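Local coordinates for protein fructose-bisphosphatase (Pyrococcus horikoshii, PDB 1VDW) that probably hydrolyses the 1-phosphate of fructose 1,6-bisphosphate in a magnesium-dependent reaction, as a homodimeric member of the inositol monophosphatase superfamily, at residues A[85-90]-A[172-177]; A[114-119]-A[202-207]; A[123-128]-A[179-184]. All blocks are in the same frame, centred on the assembly; numbering follows the deposited sequence.

Interaction 1: A[85-90]-A[172-177]; sequences PLDGSY and LGAIAL. With EDO (1,2-ethanediol), chain C.
The side chain of D87 leaves strand 86-87 with CG anti to the backbone N (chi1 -171°), and a chi2 of -4° keeps OD1 eclipsed with CA while OD2 reaches forward to the start of helix 175-184. D87 OD2 accepts a hydrogen bond from A176 N at 2.9 Å, with 163° at the hydrogen, and the N-H arrives nearly along the C-O axis of the carboxylate. The methyl of A176 lies close beside the same oxygen, A176 CB to D87 OD2 3.2 Å. OD1 faces a 1,2-ethanediol molecule, probably from the crystallisation liquor, whose O2 donates to D87 OD1 at 2.6 Å. I175 N donates to the same diol O2 at 3.0 Å, so the carboxylate and the first turn of the helix hold the diol between them. A water joins this cluster, donating to D87 OD1 at 3.2 Å and to G173 O at 2.9 Å, and also bonds to the diol O1. The backbones come closest at G88 and A174, the N-cap positions of helices 89-93 and 175-184. Here the CA-H of G88 points at G173 O, CA to O 3.4 Å. Both G88 and G173 have positive phi, a conformation that suits glycine. D87 belongs to the DPLDGS sequence of the family and is a predicted Mg(2+) ligand, as are L86, nearby D84 and D201, whose side chain lies close to I175. Bonding to A176 N fixes the rotation of the carboxylate, and the positive end of helix 175-184 should stabilise its negative charge and lower its pKa. A diol hydroxyl held at a helix N terminus beside this acid is consistent with a pocket for a substrate's oxygen atoms, as in inositol monophosphatases.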
loop_
_atom_site.group_PDB
_atom_site.type_symbol
_atom_site.label_atom_id
_atom_site.label_comp_id
_atom_site.label_asym_id
_atom_site.label_seq_id
_atom_site.Cartn_x
_atom_site.Cartn_y
_atom_site.Cartn_z
ATOM N N PRO A 85 -0.147 -13.990 13.083
ATOM C CA PRO A 85 -0.814 -13.076 14.018
ATOM C C PRO A 85 -0.884 -11.629 13.541
ATOM O O PRO A 85 -1.838 -10.907 13.832
ATOM C CB PRO A 85 0.017 -13.222 15.291
ATOM C CG PRO A 85 0.529 -14.624 15.204
ATOM C CD PRO A 85 0.934 -14.732 13.757
ATOM N N LEU A 86 0.149 -11.200 12.830
ATOM C CA LEU A 86 0.185 -9.844 12.309
ATOM C C LEU A 86 1.072 -9.761 11.087
ATOM O O LEU A 86 2.300 -9.743 11.186
ATOM C CB LEU A 86 0.685 -8.847 13.362
ATOM C CG LEU A 86 0.814 -7.393 12.882
ATOM C CD1 LEU A 86 -0.563 -6.813 12.588
ATOM C CD2 LEU A 86 1.529 -6.563 13.944
ATOM N N ASP A 87 0.429 -9.753 9.930
ATOM C CA ASP A 87 1.130 -9.619 8.665
ATOM C C ASP A 87 1.225 -8.116 8.448
ATOM O O ASP A 87 0.243 -7.405 8.620
ATOM C CB ASP A 87 0.322 -10.255 7.538
ATOM C CG ASP A 87 1.097 -10.328 6.239
ATOM O OD1 ASP A 87 2.237 -9.820 6.194
ATOM O OD2 ASP A 87 0.569 -10.893 5.266
ATOM N N GLY A 88 2.406 -7.626 8.094
ATOM C CA GLY A 88 2.569 -6.197 7.875
ATOM C C GLY A 88 3.096 -5.466 9.094
ATOM O O GLY A 88 2.734 -4.320 9.343
ATOM N N SER A 89 3.975 -6.123 9.848
ATOM C CA SER A 89 4.555 -5.545 11.055
ATOM C C SER A 89 5.261 -4.209 10.811
ATOM O O SER A 89 5.007 -3.228 11.512
ATOM C CB SER A 89 5.540 -6.530 11.691
ATOM O OG SER A 89 6.089 -5.989 12.881
ATOM N N TYR A 90 6.173 -4.179 9.840
ATOM C CA TYR A 90 6.878 -2.936 9.540
ATOM C C TYR A 90 5.867 -1.843 9.222
ATOM O O TYR A 90 5.972 -0.718 9.705
ATOM C CB TYR A 90 7.823 -3.086 8.342
ATOM C CG TYR A 90 8.474 -1.769 7.973
ATOM C CD1 TYR A 90 9.652 -1.355 8.593
ATOM C CD2 TYR A 90 7.861 -0.896 7.069
ATOM C CE1 TYR A 90 10.204 -0.106 8.332
ATOM C CE2 TYR A 90 8.404 0.363 6.799
ATOM C CZ TYR A 90 9.573 0.752 7.437
ATOM O OH TYR A 90 10.107 2.001 7.208
ATOM N N LEU A 172 2.978 -4.042 -1.353
ATOM C CA LEU A 172 2.378 -3.497 -0.144
ATOM C C LEU A 172 2.969 -3.851 1.204
ATOM O O LEU A 172 2.757 -3.114 2.165
ATOM C CB LEU A 172 0.876 -3.815 -0.147
ATOM C CG LEU A 172 0.140 -3.408 -1.429
ATOM C CD1 LEU A 172 -1.341 -3.728 -1.290
ATOM C CD2 LEU A 172 0.350 -1.929 -1.713
ATOM N N GLY A 173 3.702 -4.953 1.287
ATOM C CA GLY A 173 4.282 -5.332 2.560
ATOM C C GLY A 173 3.388 -6.197 3.437
ATOM O O GLY A 173 3.642 -6.326 4.635
ATOM N N ALA A 174 2.344 -6.782 2.850
ATOM C CA ALA A 174 1.427 -7.669 3.582
ATOM C C ALA A 174 0.828 -8.623 2.556
ATOM O O ALA A 174 -0.253 -8.381 2.007
ATOM C CB ALA A 174 0.333 -6.868 4.266
ATOM N N ILE A 175 1.536 -9.717 2.305
ATOM C CA ILE A 175 1.108 -10.680 1.305
ATOM C C ILE A 175 -0.311 -11.216 1.507
ATOM O O ILE A 175 -0.998 -11.528 0.535
ATOM C CB ILE A 175 2.123 -11.855 1.210
ATOM C CG1 ILE A 175 2.056 -12.485 -0.181
ATOM C CG2 ILE A 175 1.837 -12.909 2.273
ATOM C CD1 ILE A 175 2.589 -11.584 -1.280
ATOM N N ALA A 176 -0.759 -11.324 2.754
ATOM C CA ALA A 176 -2.110 -11.818 2.999
ATOM C C ALA A 176 -3.117 -10.884 2.345
ATOM O O ALA A 176 -4.081 -11.334 1.724
ATOM C CB ALA A 176 -2.386 -11.916 4.500
ATOM N N LEU A 177 -2.902 -9.582 2.484
ATOM C CA LEU A 177 -3.809 -8.621 1.875
ATOM C C LEU A 177 -3.703 -8.646 0.367
ATOM O O LEU A 177 -4.706 -8.511 -0.330
ATOM C CB LEU A 177 -3.527 -7.201 2.366
ATOM C CG LEU A 177 -3.871 -6.924 3.826
ATOM C CD1 LEU A 177 -3.635 -5.456 4.109
ATOM C CD2 LEU A 177 -5.326 -7.294 4.110
HETATM C C1 EDO C . 5.871 -11.428 4.819
HETATM O O1 EDO C . 5.872 -10.725 6.058
HETATM C C2 EDO C . 4.421 -11.588 4.328
HETATM O O2 EDO C . 3.814 -10.297 4.136
HETATM O O HOH W 1 4.959 -8.100 6.543
#

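Interaction 2: A[114-119]-A[202-207]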
loop_
_atom_site.group_PDB
_atom_site.type_symbol
_atom_site.label_atom_id
_atom_site.label_comp_id
_atom_site.label_asym_id
_atom_site.label_seq_id
_atom_site.Cartn_x
_atom_site.Cartn_y
_atom_site.Cartn_z
ATOM N N ALA A 114 -10.688 -20.427 6.283
ATOM C CA ALA A 114 -9.599 -19.481 6.410
ATOM C C ALA A 114 -10.179 -18.083 6.438
ATOM O O ALA A 114 -11.240 -17.823 5.861
ATOM C CB ALA A 114 -8.633 -19.613 5.240
ATOM N N PHE A 115 -9.505 -17.184 7.142
ATOM C CA PHE A 115 -9.955 -15.806 7.169
ATOM C C PHE A 115 -8.760 -14.884 7.243
ATOM O O PHE A 115 -7.677 -15.258 7.706
ATOM C CB PHE A 115 -10.927 -15.535 8.342
ATOM C CG PHE A 115 -10.264 -15.336 9.684
ATOM C CD1 PHE A 115 -9.755 -14.091 10.053
ATOM C CD2 PHE A 115 -10.196 -16.380 10.599
ATOM C CE1 PHE A 115 -9.195 -13.893 11.317
ATOM C CE2 PHE A 115 -9.638 -16.187 11.862
ATOM C CZ PHE A 115 -9.139 -14.943 12.221
ATOM N N ILE A 116 -8.967 -13.688 6.717
ATOM C CA ILE A 116 -7.971 -12.635 6.750
ATOM C C ILE A 116 -8.741 -11.407 7.208
ATOM O O ILE A 116 -9.762 -11.046 6.619
ATOM C CB ILE A 116 -7.353 -12.370 5.355
ATOM C CG1 ILE A 116 -6.441 -13.538 4.970
ATOM C CG2 ILE A 116 -6.555 -11.054 5.363
ATOM C CD1 ILE A 116 -5.966 -13.505 3.526
ATOM N N TYR A 117 -8.250 -10.781 8.275
ATOM C CA TYR A 117 -8.861 -9.585 8.844
ATOM C C TYR A 117 -8.015 -8.367 8.481
ATOM O O TYR A 117 -6.845 -8.291 8.856
ATOM C CB TYR A 117 -8.965 -9.727 10.372
ATOM C CG TYR A 117 -9.482 -8.497 11.094
ATOM C CD1 TYR A 117 -10.582 -7.792 10.609
ATOM C CD2 TYR A 117 -8.878 -8.046 12.271
ATOM C CE1 TYR A 117 -11.071 -6.668 11.273
ATOM C CE2 TYR A 117 -9.362 -6.918 12.945
ATOM C CZ TYR A 117 -10.457 -6.237 12.437
ATOM O OH TYR A 117 -10.935 -5.121 13.086
ATOM N N GLU A 118 -8.609 -7.428 7.747
ATOM C CA GLU A 118 -7.921 -6.206 7.319
ATOM C C GLU A 118 -8.589 -5.123 8.176
ATOM O O GLU A 118 -9.561 -4.486 7.771
ATOM C CB GLU A 118 -8.181 -5.987 5.829
ATOM C CG GLU A 118 -7.531 -4.731 5.284
ATOM C CD GLU A 118 -7.749 -4.500 3.794
ATOM O OE1 GLU A 118 -8.623 -5.151 3.178
ATOM O OE2 GLU A 118 -7.041 -3.629 3.240
ATOM N N PRO A 119 -8.046 -4.881 9.377
ATOM C CA PRO A 119 -8.603 -3.903 10.314
ATOM C C PRO A 119 -8.815 -2.451 9.931
ATOM O O PRO A 119 -9.826 -1.867 10.303
ATOM C CB PRO A 119 -7.686 -4.031 11.535
ATOM C CG PRO A 119 -6.396 -4.381 10.938
ATOM C CD PRO A 119 -6.772 -5.408 9.899
ATOM N N ILE A 202 1.264 -17.268 3.732
ATOM C CA ILE A 202 0.333 -17.431 2.628
ATOM C C ILE A 202 -0.832 -18.395 2.749
ATOM O O ILE A 202 -1.713 -18.391 1.898
ATOM C CB ILE A 202 1.100 -17.839 1.352
ATOM C CG1 ILE A 202 1.742 -19.216 1.554
ATOM C CG2 ILE A 202 2.178 -16.808 1.038
ATOM C CD1 ILE A 202 2.335 -19.812 0.293
ATOM N N ALA A 203 -0.851 -19.216 3.791
ATOM C CA ALA A 203 -1.904 -20.212 3.922
ATOM C C ALA A 203 -3.329 -19.708 3.718
ATOM O O ALA A 203 -4.045 -20.197 2.848
ATOM C CB ALA A 203 -1.783 -20.920 5.266
ATOM N N ALA A 204 -3.745 -18.729 4.510
ATOM C CA ALA A 204 -5.104 -18.220 4.385
ATOM C C ALA A 204 -5.351 -17.560 3.032
ATOM O O ALA A 204 -6.394 -17.760 2.415
ATOM C CB ALA A 204 -5.401 -17.235 5.512
ATOM N N GLY A 205 -4.388 -16.768 2.578
ATOM C CA GLY A 205 -4.530 -16.091 1.303
ATOM C C GLY A 205 -4.698 -17.062 0.155
ATOM O O GLY A 205 -5.470 -16.812 -0.766
ATOM N N VAL A 206 -3.977 -18.177 0.209
ATOM C CA VAL A 206 -4.073 -19.176 -0.847
ATOM C C VAL A 206 -5.447 -19.844 -0.828
ATOM O O VAL A 206 -6.071 -20.028 -1.874
ATOM C CB VAL A 206 -2.966 -20.243 -0.703
ATOM C CG1 VAL A 206 -3.235 -21.414 -1.641
ATOM C CG2 VAL A 206 -1.616 -19.625 -1.028
ATOM N N VAL A 207 -5.925 -20.199 0.361
ATOM C CA VAL A 207 -7.238 -20.828 0.468
ATOM C C VAL A 207 -8.327 -19.886 -0.038
ATOM O O VAL A 207 -9.194 -20.276 -0.819
ATOM C CB VAL A 207 -7.563 -21.215 1.931
ATOM C CG1 VAL A 207 -9.022 -21.654 2.049
ATOM C CG2 VAL A 207 -6.653 -22.343 2.388
#
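Strand 114-118 runs across helix 202-207 at 109° between their N-to-C directions, and the two axes approach to 7.3 Å, close for a helix lying on a sheet. The nearest CA atoms, those of A114 and A204, are 5.1 Å apart. The helix is kinked at 204-205, where the backbone N atoms lack a bond to the preceding turn, yet V206 N and V207 N bond regularly to I202 O and A203 O. Alternation along the strand directs the CB atoms of A114 and I116 to the helix and that of F115 away from it, against helix 3-20. A114 CB sits against the backbone of A204, 3.9 Å from its CA, and meets V207 CG1 at 3.8 Å; the valine presents this branch with CG1 anti to its backbone N (chi1 171°). The methyl of A204 fits between the two strand side chains, over the main chain: its CB touches F115 O at 3.7 Å and I116 CG1 at 3.9 Å. I116, extended at chi2 (170°), lays CD1 on the bare backbone of G205, 3.7 Å from its CA. I116 also touches A176 and L177 of helix 175-184. Strand and helix thus meet within the core where the large, mainly antiparallel sheet faces the inner helices of the inositol monophosphatase fold. The chemistry is apolar throughout: methyl and methylene groups pack against one another and against main chain, with two alanines and a glycine admitting the helix so near the strand.

Interaction 3: A[123-128]-A[179-184]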
loop_
_atom_site.group_PDB
_atom_site.type_symbol
_atom_site.label_atom_id
_atom_site.label_comp_id
_atom_site.label_asym_id
_atom_site.label_seq_id
_atom_site.Cartn_x
_atom_site.Cartn_y
_atom_site.Cartn_z
ATOM N N ARG A 123 -12.545 -5.028 7.318
ATOM C CA ARG A 123 -12.891 -6.085 6.379
ATOM C C ARG A 123 -12.539 -7.483 6.832
ATOM O O ARG A 123 -11.406 -7.746 7.246
ATOM C CB ARG A 123 -12.193 -5.862 5.044
ATOM C CG ARG A 123 -12.706 -4.730 4.224
ATOM C CD ARG A 123 -11.795 -4.612 3.022
ATOM N NE ARG A 123 -12.084 -3.447 2.210
ATOM C CZ ARG A 123 -11.249 -2.939 1.309
ATOM N NH1 ARG A 123 -10.050 -3.491 1.095
ATOM N NH2 ARG A 123 -11.615 -1.868 0.620
ATOM N N LEU A 124 -13.502 -8.387 6.732
ATOM C CA LEU A 124 -13.251 -9.776 7.078
ATOM C C LEU A 124 -13.404 -10.620 5.822
ATOM O O LEU A 124 -14.508 -10.745 5.286
ATOM C CB LEU A 124 -14.224 -10.286 8.150
ATOM C CG LEU A 124 -14.035 -11.770 8.511
ATOM C CD1 LEU A 124 -12.650 -11.986 9.095
ATOM C CD2 LEU A 124 -15.100 -12.215 9.508
ATOM N N TYR A 125 -12.289 -11.160 5.333
ATOM C CA TYR A 125 -12.297 -12.031 4.164
ATOM C C TYR A 125 -12.364 -13.455 4.693
ATOM O O TYR A 125 -11.637 -13.809 5.626
ATOM C CB TYR A 125 -11.004 -11.900 3.355
ATOM C CG TYR A 125 -10.727 -10.541 2.768
ATOM C CD1 TYR A 125 -10.990 -10.276 1.426
ATOM C CD2 TYR A 125 -10.155 -9.530 3.544
ATOM C CE1 TYR A 125 -10.681 -9.032 0.867
ATOM C CE2 TYR A 125 -9.846 -8.292 2.998
ATOM C CZ TYR A 125 -10.110 -8.053 1.664
ATOM O OH TYR A 125 -9.784 -6.827 1.122
ATOM N N GLU A 126 -13.226 -14.266 4.093
ATOM C CA GLU A 126 -13.360 -15.652 4.506
ATOM C C GLU A 126 -13.329 -16.575 3.303
ATOM O O GLU A 126 -13.845 -16.251 2.234
ATOM C CB GLU A 126 -14.669 -15.867 5.271
ATOM C CG GLU A 126 -14.766 -15.089 6.565
ATOM C CD GLU A 126 -16.102 -15.288 7.245
ATOM O OE1 GLU A 126 -16.180 -16.095 8.198
ATOM O OE2 GLU A 126 -17.076 -14.644 6.810
ATOM N N GLY A 127 -12.709 -17.732 3.492
ATOM C CA GLY A 127 -12.630 -18.718 2.437
ATOM C C GLY A 127 -13.167 -20.021 2.984
ATOM O O GLY A 127 -12.710 -20.505 4.020
ATOM N N ILE A 128 -14.162 -20.571 2.299
ATOM C CA ILE A 128 -14.770 -21.825 2.714
ATOM C C ILE A 128 -14.732 -22.766 1.522
ATOM O O ILE A 128 -15.588 -22.700 0.640
ATOM C CB ILE A 128 -16.234 -21.619 3.151
ATOM C CG1 ILE A 128 -16.303 -20.534 4.230
ATOM C CG2 ILE A 128 -16.807 -22.935 3.669
ATOM C CD1 ILE A 128 -17.718 -20.122 4.614
ATOM N N LEU A 179 -3.039 -11.162 -1.513
ATOM C CA LEU A 179 -3.766 -12.336 -1.975
ATOM C C LEU A 179 -5.278 -12.113 -1.817
ATOM O O LEU A 179 -6.061 -12.538 -2.668
ATOM C CB LEU A 179 -3.313 -13.573 -1.197
ATOM C CG LEU A 179 -1.928 -14.078 -1.618
ATOM C CD1 LEU A 179 -1.410 -15.079 -0.602
ATOM C CD2 LEU A 179 -2.011 -14.711 -3.009
ATOM N N ALA A 180 -5.690 -11.449 -0.739
ATOM C CA ALA A 180 -7.104 -11.155 -0.525
ATOM C C ALA A 180 -7.591 -10.201 -1.620
ATOM O O ALA A 180 -8.724 -10.310 -2.094
ATOM C CB ALA A 180 -7.310 -10.527 0.852
ATOM N N TYR A 181 -6.738 -9.257 -2.008
ATOM C CA TYR A 181 -7.095 -8.304 -3.052
ATOM C C TYR A 181 -7.280 -9.044 -4.369
ATOM O O TYR A 181 -8.187 -8.731 -5.141
ATOM C CB TYR A 181 -6.020 -7.226 -3.200
ATOM C CG TYR A 181 -5.954 -6.224 -2.062
ATOM C CD1 TYR A 181 -6.880 -6.236 -1.014
ATOM C CD2 TYR A 181 -4.946 -5.263 -2.033
ATOM C CE1 TYR A 181 -6.794 -5.313 0.038
ATOM C CE2 TYR A 181 -4.852 -4.345 -0.995
ATOM C CZ TYR A 181 -5.776 -4.376 0.034
ATOM O OH TYR A 181 -5.648 -3.465 1.057
ATOM N N LEU A 182 -6.412 -10.016 -4.633
ATOM C CA LEU A 182 -6.540 -10.826 -5.838
ATOM C C LEU A 182 -7.884 -11.561 -5.788
ATOM O O LEU A 182 -8.620 -11.612 -6.777
ATOM C CB LEU A 182 -5.402 -11.845 -5.901
ATOM C CG LEU A 182 -5.523 -12.966 -6.937
ATOM C CD1 LEU A 182 -5.491 -12.390 -8.343
ATOM C CD2 LEU A 182 -4.388 -13.955 -6.727
ATOM N N ALA A 183 -8.205 -12.098 -4.615
ATOM C CA ALA A 183 -9.434 -12.854 -4.423
ATOM C C ALA A 183 -10.708 -12.072 -4.707
ATOM O O ALA A 183 -11.700 -12.648 -5.157
ATOM C CB ALA A 183 -9.477 -13.416 -3.009
ATOM N N ARG A 184 -10.705 -10.769 -4.446
ATOM C CA ARG A 184 -11.918 -9.993 -4.687
ATOM C C ARG A 184 -11.882 -9.157 -5.959
ATOM O O ARG A 184 -12.805 -8.389 -6.227
ATOM C CB ARG A 184 -12.255 -9.111 -3.478
ATOM C CG ARG A 184 -11.276 -7.994 -3.189
ATOM C CD ARG A 184 -11.785 -7.118 -2.044
ATOM N NE ARG A 184 -10.821 -6.083 -1.682
ATOM C CZ ARG A 184 -10.609 -4.974 -2.382
ATOM N NH1 ARG A 184 -11.303 -4.735 -3.484
ATOM N NH2 ARG A 184 -9.671 -4.121 -2.001
#
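The Y125 ring carries the methyl of A180 over the centre of one face, CB 3.6 Å from the ring centroid and only 8° off its normal, a CH-pi contact. At the rim of the same ring, near its plane, lies R184, whose guanidinium is nearly coplanar with the tyrosine (24° between planes). The Y181 ring receives Y125 OH at its edge, with CE1 to OH 3.5 Å, while Y181 CE1 in turn lies at the edge of the R123 guanidinium. R184 passes over a face of that guanidinium, the two planes far from parallel. R184 leaves the helix from the crowded chi1 position, CG between backbone N and carbonyl carbon, and then extends as far as NE. This brings its NE-H to Y125 OH at 3.1 Å, with 160° at the hydrogen and the oxygen close to the guanidinium plane. Two like charges are thereby drawn together, R123 NH1 standing 3.2 Å from R184 NH2 with no bond between these two donors. E118 should offset the repulsion: it forms a salt bridge with R123 NH1 and hydrogen bonds with the hydroxyls of Y125 and Y181. The second subunit supplies further acceptors, G95 O for R123 NH2 and N94 O for R184 NH1. Strand 123-128 and helix 179-184 are set steeply across each other with axes 10.1 Å apart, a gap spanned largely by the Y125, R123 and R184 side chains. This is sheet-to-helix packing of the inositol monophosphatase fold, here bordered by an arginine-tyrosine-glutamate network that opens onto the homodimer interface.

From the N terminus the chain passes 85-90, 114-119 and 123-128 before it returns through 172-177, 179-184 and 202-207 to close all three contacts. Interaction 1 closes first, across 81 residues. Interaction 3 closes next, over 50 residues, and lies wholly within the larger loop that interaction 2 completes; interaction 1 crosses both. Strands 110-118 and 123-128 are neighbours in the large, mainly antiparallel sheet, so interactions 2 and 3 join that sheet to helices 199-211 and 175-184. Interactions 1 and 3 share helix 175-184 and both reach the second subunit; the start of the helix also meets the predicted metal site.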